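Local coordinates for VipE (PDB 4QN8), which is a Legionella pneumophila effector of undefined molecular activity, represented here by the all-helical N-terminal portion of the longer protein, at residues P4-T8 against D60-F65. Residue numbers count along the deposited sequence, not the author numbering.
Sequences PLTQT and DAIKDF
Asp64 lays its carboxylate against Pro4, Leu5 and Thr8 at the start of helix 6-20. With chi1 trans, a single oxygen, OD2, accepts two hydrogen bonds: from the backbone N of Leu5 (Leu5 N to Asp64 OD2, 2.9 Å) and from the hydroxyl of Thr8 (Thr8 OG1 to Asp64 OD2, 2.6 Å). Aspartate suits the place because its short, charged side chain reaches both donors, one of them the NH of Leu5, the residue just before the helix. In register, Pro4 CA lies 6.5 Å from Asp64 CA, and Thr8 CA 5.0 Å from Phe65 CA. Pro4 and Leu5 are extended (psi 170° and 151°); Leu5 is the N-cap, and helical angles begin at Thr6. Thr8, chi1 m, points its CB toward helix 58-69. Its compact hydroxyl both donates to Asp64 and accepts from a bridging water, which donates to Thr8 OG1 and Ala61 O alike, its oxygen 2.7 Å from each. The small Ala61 lets Leu5 (mt) rest its CD1 3.9 Å from Ala61 CA; the extended Gln7 (chi1 t, chi2 t) lies in van der Waals contact, NE2 3.7 Å from Ala61 CB, while its OE1 accepts from Thr39 N. This is helix-to-helix packing in which one carboxylate oxygen, shared by a backbone NH and a hydroxyl, joins the N-terminus of helix 6-20 to the side of helix 58-69. Phe65, chi1 trans, continues the packing against Leu11, Ile12 and Leu19, meets Phe38 edge-to-face, and with Ile62 touches Leu103, so helix 58-69 packs against both helix 6-20 and helix 103-114.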
loop_
_atom_site.group_PDB
_atom_site.type_symbol
_atom_site.label_atom_id
_atom_site.label_comp_id
_atom_site.label_asym_id
_atom_site.label_seq_id
_atom_site.Cartn_x
_atom_site.Cartn_y
_atom_site.Cartn_z
ATOM N N PRO A 4 12.872 11.512 2.547
ATOM C CA PRO A 4 12.123 10.658 1.615
ATOM C C PRO A 4 12.373 11.064 0.166
ATOM O O PRO A 4 12.978 12.107 -0.083
ATOM C CB PRO A 4 10.661 10.935 1.979
ATOM C CG PRO A 4 10.676 12.273 2.657
ATOM C CD PRO A 4 11.987 12.348 3.378
ATOM N N LEU A 5 11.912 10.247 -0.776
ATOM C CA LEU A 5 11.953 10.608 -2.186
ATOM C C LEU A 5 11.174 11.893 -2.427
ATOM O O LEU A 5 10.209 12.181 -1.703
ATOM C CB LEU A 5 11.301 9.508 -3.013
ATOM C CG LEU A 5 11.993 8.148 -2.929
ATOM C CD1 LEU A 5 11.123 7.049 -3.527
ATOM C CD2 LEU A 5 13.305 8.248 -3.670
ATOM N N THR A 6 11.584 12.656 -3.440
ATOM C CA THR A 6 10.860 13.870 -3.807
ATOM C C THR A 6 9.416 13.538 -4.187
ATOM O O THR A 6 8.477 14.239 -3.794
ATOM C CB THR A 6 11.570 14.629 -4.936
ATOM O OG1 THR A 6 12.889 14.989 -4.494
ATOM C CG2 THR A 6 10.799 15.894 -5.299
ATOM N N GLN A 7 9.238 12.448 -4.929
ATOM C CA GLN A 7 7.914 11.954 -5.285
ATOM C C GLN A 7 7.031 11.803 -4.037
ATOM O O GLN A 7 5.872 12.228 -4.017
ATOM C CB GLN A 7 8.072 10.606 -5.996
ATOM C CG GLN A 7 6.782 9.924 -6.335
ATOM C CD GLN A 7 6.983 8.639 -7.122
ATOM O OE1 GLN A 7 6.014 7.985 -7.487
ATOM N NE2 GLN A 7 8.244 8.283 -7.400
ATOM N N THR A 8 7.598 11.215 -2.988
ATOM C CA THR A 8 6.882 11.023 -1.734
ATOM C C THR A 8 6.491 12.358 -1.126
ATOM O O THR A 8 5.345 12.554 -0.720
ATOM C CB THR A 8 7.749 10.269 -0.735
ATOM O OG1 THR A 8 7.863 8.911 -1.170
ATOM C CG2 THR A 8 7.132 10.302 0.676
ATOM N N ASP A 60 9.316 0.478 -4.430
ATOM C CA ASP A 60 10.178 1.317 -3.591
ATOM C C ASP A 60 9.482 2.646 -3.292
ATOM O O ASP A 60 9.533 3.148 -2.168
ATOM C CB ASP A 60 11.505 1.622 -4.291
ATOM C CG ASP A 60 12.455 0.428 -4.338
ATOM O OD1 ASP A 60 12.316 -0.502 -3.508
ATOM O OD2 ASP A 60 13.355 0.440 -5.219
ATOM N N ALA A 61 8.850 3.221 -4.310
ATOM C CA ALA A 61 8.235 4.541 -4.165
ATOM C C ALA A 61 7.001 4.492 -3.272
ATOM O O ALA A 61 6.785 5.378 -2.435
ATOM C CB ALA A 61 7.878 5.101 -5.522
ATOM N N ILE A 62 6.174 3.469 -3.466
ATOM C CA ILE A 62 4.985 3.299 -2.630
ATOM C C ILE A 62 5.382 3.039 -1.171
ATOM O O ILE A 62 4.794 3.605 -0.242
ATOM C CB ILE A 62 4.082 2.151 -3.157
ATOM C CG1 ILE A 62 3.710 2.393 -4.629
ATOM C CG2 ILE A 62 2.843 2.005 -2.277
ATOM C CD1 ILE A 62 2.791 1.332 -5.234
ATOM N N LYS A 63 6.387 2.185 -0.968
ATOM C CA LYS A 63 6.883 1.893 0.372
ATOM C C LYS A 63 7.324 3.178 1.050
ATOM O O LYS A 63 7.021 3.415 2.224
ATOM C CB LYS A 63 8.086 0.938 0.297
ATOM C CG LYS A 63 7.760 -0.544 0.115
ATOM C CD LYS A 63 9.088 -1.300 0.050
ATOM C CE LYS A 63 8.947 -2.782 -0.152
ATOM N NZ LYS A 63 10.314 -3.342 -0.368
ATOM N N ASP A 64 8.045 4.010 0.305
ATOM C CA ASP A 64 8.591 5.240 0.874
ATOM C C ASP A 64 7.450 6.143 1.340
ATOM O O ASP A 64 7.518 6.746 2.419
ATOM C CB ASP A 64 9.497 5.937 -0.147
ATOM C CG ASP A 64 10.298 7.082 0.455
ATOM O OD1 ASP A 64 11.188 6.821 1.299
ATOM O OD2 ASP A 64 10.042 8.244 0.079
ATOM N N PHE A 65 6.394 6.218 0.532
ATOM C CA PHE A 65 5.220 7.039 0.869
ATOM C C PHE A 65 4.535 6.537 2.133
ATOM O O PHE A 65 4.240 7.320 3.039
ATOM C CB PHE A 65 4.228 7.032 -0.292
ATOM C CG PHE A 65 2.978 7.832 -0.041
ATOM C CD1 PHE A 65 2.941 9.188 -0.316
ATOM C CD2 PHE A 65 1.826 7.207 0.428
ATOM C CE1 PHE A 65 1.768 9.928 -0.112
ATOM C CE2 PHE A 65 0.664 7.933 0.649
ATOM C CZ PHE A 65 0.639 9.300 0.376
HETATM O O HOH W 1 6.675 7.959 -3.347
#